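Local coordinates for penicillin-binding protein PbpB (Mycobacterium tuberculosis, PDB 6KGU) that builds cross-linked peptidoglycan for the mycobacterial cell wall, its transpeptidase domain being the target of beta-lactam antibiotics such as aztreonam, at residues N199-Y204 with G539-R544; G328-S333 with L380-G385. All blocks are in the same frame, centred on the assembly; numbering follows the deposited sequence.

Contact 1: N199-Y204 with G539-R544; sequences NDIQFY and GWLMQR
I201 faces L541 with CA atoms 8.0 Å apart where the start of helix 199-216 runs beside the end of helix 531-544, the two short axes at 147°, so roughly antiparallel, and 11.8 Å apart at their closest. These are the N- and C-terminal helices of the transpeptidase domain, packed side by side on its antiparallel sheet in a fold of the beta-lactamase superfamily; I201 also rests on A235 of strand 233-238 and L541 on I511 of strand 509-516. Between the helices Y204 and W540 form a face-to-face stack: the tyrosine ring and the five-membered ring of the indole have centroids 3.8 Å apart and planes 10° apart. Both side chains leave their helices with CG anti to the backbone N and run in opposite senses alongside one another, which brings Y204 CB over the six-membered ring. The opposite indole face carries CD of R544, toward the rim. Nearer the sheet, I201 CD1 meets L541 CD2 at 4.0 Å. A bend at chi3 (-79°) turns R544 NE off the line of the chain; one guanidinium face lies, off-centre, on I201 CG1, while NH2 reaches D200 OD2 in a long salt bridge of 3.9 Å.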
# COMPACT_ATOMS: atom_id res chain seq x y z
N ASN A 199 8.34 14.84 3.46
CA ASN A 199 7.21 15.66 3.89
C ASN A 199 6.48 16.29 2.72
O ASN A 199 5.27 16.47 2.79
CB ASN A 199 7.68 16.73 4.87
CG ASN A 199 7.87 16.19 6.29
OD1 ASN A 199 7.60 15.01 6.55
ND2 ASN A 199 8.33 17.03 7.20
N ASP A 200 7.19 16.63 1.64
CA ASP A 200 6.52 17.18 0.47
C ASP A 200 5.61 16.15 -0.18
O ASP A 200 4.45 16.43 -0.50
CB ASP A 200 7.54 17.69 -0.55
CG ASP A 200 8.46 18.77 0.02
OD1 ASP A 200 8.02 19.54 0.91
OD2 ASP A 200 9.62 18.84 -0.43
N ILE A 201 6.12 14.94 -0.39
CA ILE A 201 5.29 13.88 -0.94
C ILE A 201 4.15 13.56 0.03
O ILE A 201 2.98 13.49 -0.37
CB ILE A 201 6.15 12.65 -1.27
CG1 ILE A 201 7.19 13.04 -2.34
CG2 ILE A 201 5.25 11.50 -1.72
CD1 ILE A 201 8.24 11.97 -2.66
N GLN A 202 4.47 13.41 1.32
CA GLN A 202 3.43 13.11 2.30
C GLN A 202 2.33 14.15 2.29
O GLN A 202 1.15 13.81 2.29
CB GLN A 202 4.04 13.00 3.71
CG GLN A 202 3.00 12.84 4.83
CD GLN A 202 2.47 11.43 4.92
OE1 GLN A 202 3.14 10.49 4.51
NE2 GLN A 202 1.27 11.26 5.50
N PHE A 203 2.71 15.44 2.27
CA PHE A 203 1.70 16.50 2.32
C PHE A 203 0.77 16.42 1.12
O PHE A 203 -0.46 16.54 1.26
CB PHE A 203 2.37 17.88 2.39
CG PHE A 203 1.39 19.01 2.52
CD1 PHE A 203 0.61 19.14 3.67
CD2 PHE A 203 1.25 19.94 1.51
CE1 PHE A 203 -0.30 20.18 3.80
CE2 PHE A 203 0.35 20.99 1.64
CZ PHE A 203 -0.43 21.11 2.78
N TYR A 204 1.33 16.22 -0.08
CA TYR A 204 0.49 16.15 -1.27
C TYR A 204 -0.40 14.91 -1.23
O TYR A 204 -1.61 14.98 -1.50
CB TYR A 204 1.36 16.13 -2.53
CG TYR A 204 0.57 16.21 -3.82
CD1 TYR A 204 0.14 17.44 -4.32
CD2 TYR A 204 0.26 15.07 -4.54
CE1 TYR A 204 -0.60 17.53 -5.50
CE2 TYR A 204 -0.46 15.14 -5.72
CZ TYR A 204 -0.90 16.37 -6.19
OH TYR A 204 -1.62 16.42 -7.36
N GLY A 539 1.23 11.08 -11.58
CA GLY A 539 1.54 12.15 -12.51
C GLY A 539 2.29 13.28 -11.85
O GLY A 539 3.24 13.84 -12.42
N TRP A 540 1.89 13.64 -10.63
CA TRP A 540 2.58 14.70 -9.90
C TRP A 540 4.00 14.28 -9.52
O TRP A 540 4.92 15.11 -9.52
CB TRP A 540 1.77 15.08 -8.66
CG TRP A 540 2.41 16.13 -7.80
CD1 TRP A 540 2.40 17.49 -8.02
CD2 TRP A 540 3.12 15.92 -6.58
NE1 TRP A 540 3.08 18.12 -7.01
CE2 TRP A 540 3.54 17.19 -6.12
CE3 TRP A 540 3.47 14.79 -5.84
CZ2 TRP A 540 4.27 17.35 -4.96
CZ3 TRP A 540 4.19 14.95 -4.67
CH2 TRP A 540 4.59 16.22 -4.24
N LEU A 541 4.19 13.01 -9.17
CA LEU A 541 5.54 12.55 -8.86
C LEU A 541 6.44 12.62 -10.08
O LEU A 541 7.64 12.90 -9.95
CB LEU A 541 5.51 11.12 -8.30
CG LEU A 541 4.91 10.93 -6.89
CD1 LEU A 541 4.66 9.46 -6.57
CD2 LEU A 541 5.83 11.55 -5.84
N MET A 542 5.90 12.36 -11.27
CA MET A 542 6.72 12.44 -12.47
C MET A 542 7.10 13.89 -12.77
O MET A 542 8.26 14.20 -13.03
CB MET A 542 6.00 11.81 -13.66
CG MET A 542 5.68 10.34 -13.49
SD MET A 542 7.11 9.27 -13.38
CE MET A 542 7.50 9.22 -11.65
N GLN A 543 6.12 14.80 -12.69
CA GLN A 543 6.38 16.19 -13.03
C GLN A 543 7.37 16.82 -12.07
O GLN A 543 8.33 17.48 -12.48
CB GLN A 543 5.07 16.98 -13.06
CG GLN A 543 4.06 16.42 -14.09
CD GLN A 543 2.66 17.04 -13.99
OE1 GLN A 543 2.42 17.89 -13.13
NE2 GLN A 543 1.76 16.63 -14.86
N ARG A 544 7.18 16.59 -10.77
CA ARG A 544 7.99 17.29 -9.79
C ARG A 544 9.46 16.89 -9.87
O ARG A 544 10.33 17.67 -9.46
CB ARG A 544 7.45 17.05 -8.38
CG ARG A 544 7.91 15.75 -7.78
CD ARG A 544 7.28 15.48 -6.42
NE ARG A 544 7.90 16.22 -5.32
CZ ARG A 544 8.94 15.79 -4.61
NH1 ARG A 544 9.52 14.63 -4.89
NH2 ARG A 544 9.41 16.54 -3.62

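Contact 2: G328-S333 with L380-G385; sequences GTLMLS and LPIGQG. With AZR (2-({[(1Z)-1-(2-amino-1,3-thiazol-4-yl)-2-oxo-2-{[(2S,3S)-1-oxo-3-(sulfoamino)butan-2-yl]amino}ethylidene]amino}oxy)-2-methylpropanoic acid), chain B.
T329 O receives two donors from S333, the backbone N and the hydroxyl OG, each at 2.8 Å, and that same OG lies against the ring of P381 across the contact. The hydroxyl sits 43° out of the carbonyl plane, with a C=O...OG angle of 135°. With OG anti to its own carbonyl carbon (chi1 -63°), S333 folds back on its helix, and the bond fixes the hydroxyl there, 3.3 Å from P381 CB. L330 crosses the proline at about a right angle; its CD2 packs 3.8 Å from P381 CB and nearly as close to CG, so S333 and L330, about a turn apart on the helix, both press on the same CB-CG corner of the proline ring. T329 brings its methyl CG2 to P381 O at 3.6 Å and to I382 CG2 at 4.0 Å, whereas its OG1 bonds back to S325 O.

I382 turns a branch to each side: CG2 packs on T329, and CD1, at the end of the other branch, comes 4.0 Å from AZR C25 in the aminothiazole ring. Beyond it, Q384 CB touches the thiazole sulfur S8 at 3.6 Å. The loop therefore forms part of the aztreonam pocket, backed by helix 326-336, which N326 begins and S324 just precedes; both are hydrogen-bonded to the drug and fit the SxN motif of penicillin-binding transpeptidases. Helix 326-336 is flanked here by helix 272-281, where T329 touches A275 and K272, probably the SxxK lysine, and by helix 317-323, while P381 leans on Y341 of helix 338-347.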
# COMPACT_ATOMS: atom_id res chain seq x y z
N GLY A 328 -10.51 -16.30 -16.43
CA GLY A 328 -9.19 -16.43 -17.03
C GLY A 328 -8.11 -16.58 -15.98
O GLY A 328 -7.16 -17.34 -16.16
N THR A 329 -8.25 -15.86 -14.86
CA THR A 329 -7.25 -15.96 -13.80
C THR A 329 -7.20 -17.37 -13.24
O THR A 329 -6.12 -17.93 -13.02
CB THR A 329 -7.54 -14.93 -12.71
OG1 THR A 329 -7.39 -13.61 -13.26
CG2 THR A 329 -6.57 -15.10 -11.52
N LEU A 330 -8.37 -17.98 -13.03
CA LEU A 330 -8.40 -19.32 -12.43
C LEU A 330 -7.95 -20.39 -13.41
O LEU A 330 -7.30 -21.36 -13.01
CB LEU A 330 -9.79 -19.62 -11.89
CG LEU A 330 -10.15 -18.80 -10.65
CD1 LEU A 330 -11.59 -19.03 -10.25
CD2 LEU A 330 -9.22 -19.14 -9.51
N MET A 331 -8.27 -20.24 -14.70
CA MET A 331 -7.77 -21.18 -15.69
C MET A 331 -6.25 -21.18 -15.72
O MET A 331 -5.62 -22.24 -15.71
CB MET A 331 -8.34 -20.83 -17.07
CG MET A 331 -9.83 -21.04 -17.13
SD MET A 331 -10.49 -20.78 -18.76
CE MET A 331 -9.42 -21.85 -19.71
N LEU A 332 -5.64 -19.99 -15.73
CA LEU A 332 -4.18 -19.88 -15.68
C LEU A 332 -3.64 -20.36 -14.35
O LEU A 332 -2.57 -20.99 -14.30
CB LEU A 332 -3.74 -18.43 -15.90
CG LEU A 332 -3.95 -17.81 -17.28
CD1 LEU A 332 -3.74 -16.28 -17.22
CD2 LEU A 332 -3.03 -18.48 -18.33
N SER A 333 -4.33 -20.05 -13.25
CA SER A 333 -3.90 -20.55 -11.94
C SER A 333 -3.92 -22.08 -11.91
O SER A 333 -3.10 -22.70 -11.21
CB SER A 333 -4.79 -19.97 -10.83
OG SER A 333 -4.66 -18.56 -10.76
N LEU A 380 -8.63 -17.83 -3.61
CA LEU A 380 -7.41 -17.06 -3.38
C LEU A 380 -6.86 -16.37 -4.63
O LEU A 380 -6.50 -15.19 -4.54
CB LEU A 380 -6.33 -17.96 -2.76
CG LEU A 380 -6.54 -18.48 -1.34
CD1 LEU A 380 -5.26 -19.13 -0.81
CD2 LEU A 380 -7.03 -17.36 -0.42
N PRO A 381 -6.74 -17.04 -5.79
CA PRO A 381 -6.14 -16.36 -6.95
C PRO A 381 -6.88 -15.12 -7.40
O PRO A 381 -6.25 -14.24 -7.99
CB PRO A 381 -6.14 -17.44 -8.04
CG PRO A 381 -6.07 -18.75 -7.26
CD PRO A 381 -6.96 -18.48 -6.06
N ILE A 382 -8.18 -14.99 -7.12
CA ILE A 382 -8.87 -13.75 -7.45
C ILE A 382 -9.02 -12.83 -6.23
O ILE A 382 -9.77 -11.86 -6.28
CB ILE A 382 -10.22 -14.03 -8.12
CG1 ILE A 382 -11.10 -14.96 -7.28
CG2 ILE A 382 -9.98 -14.70 -9.48
CD1 ILE A 382 -11.95 -14.28 -6.25
N GLY A 383 -8.30 -13.11 -5.14
CA GLY A 383 -8.29 -12.22 -4.00
C GLY A 383 -9.41 -12.41 -3.00
O GLY A 383 -9.72 -11.48 -2.25
N GLN A 384 -10.05 -13.58 -2.96
CA GLN A 384 -11.10 -13.86 -2.00
C GLN A 384 -10.61 -14.92 -1.03
O GLN A 384 -9.93 -15.87 -1.43
CB GLN A 384 -12.38 -14.35 -2.70
CG GLN A 384 -13.59 -14.50 -1.79
CD GLN A 384 -14.78 -15.19 -2.48
OE1 GLN A 384 -15.12 -14.88 -3.62
NE2 GLN A 384 -15.39 -16.15 -1.78
N GLY A 385 -10.95 -14.77 0.25
CA GLY A 385 -10.56 -15.76 1.24
C GLY A 385 -9.26 -15.49 1.95
O GLY A 385 -8.75 -16.37 2.65
C7 AZR B . -14.35 -7.47 -11.37
S8 AZR B . -13.17 -11.05 -3.77
O9 AZR B . -11.38 -7.19 -8.02
O10 AZR B . -14.53 -10.61 -8.78
O11 AZR B . -16.80 -8.54 -8.09
N12 AZR B . -12.02 -6.69 -11.07
N13 AZR B . -13.80 -8.49 -8.36
N14 AZR B . -16.44 -8.99 -6.79
N15 AZR B . -15.34 -9.74 -4.31
N16 AZR B . -14.97 -10.08 -2.01
S17 AZR B . -11.77 -5.14 -11.32
C18 AZR B . -13.23 -7.18 -10.39
C19 AZR B . -12.88 -8.38 -9.49
C20 AZR B . -11.50 -8.04 -8.86
C21 AZR B . -14.49 -9.61 -8.06
C22 AZR B . -15.27 -9.52 -6.80
C23 AZR B . -18.06 -7.90 -8.13
C24 AZR B . -14.71 -10.01 -5.51
C25 AZR B . -13.54 -10.70 -5.43
C26 AZR B . -14.64 -10.22 -3.30
C27 AZR B . -17.88 -6.58 -7.40
C28 AZR B . -18.49 -7.68 -9.57
C29 AZR B . -19.07 -8.79 -7.41
O30 AZR B . -18.89 -9.97 -7.20
O31 AZR B . -20.15 -8.15 -7.08
O32 AZR B . -12.66 -4.70 -12.33
O33 AZR B . -10.35 -5.03 -11.96
O34 AZR B . -11.70 -4.50 -10.06

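In the fold
Contact 1 and contact 2 lie on opposite sides of the chain's centre, their centres 34 Å apart and their nearest atoms about 25 Å apart. Both segments of contact 2 fall between the two helices of contact 1 in sequence: helix 199-216 comes first, then helix 326-336 and the loop 380-385, and finally helix 531-544. Contact 1 brings the two ends of the transpeptidase fold together beside its antiparallel sheet, away from the active site. Contact 2 belongs to the helical part and reaches the drug pocket near S269, probably the serine that forms the acyl-ester intermediate. Contact 1 thus pairs the first and last helices of the domain, and the other packs a pocket-lining loop onto a helix.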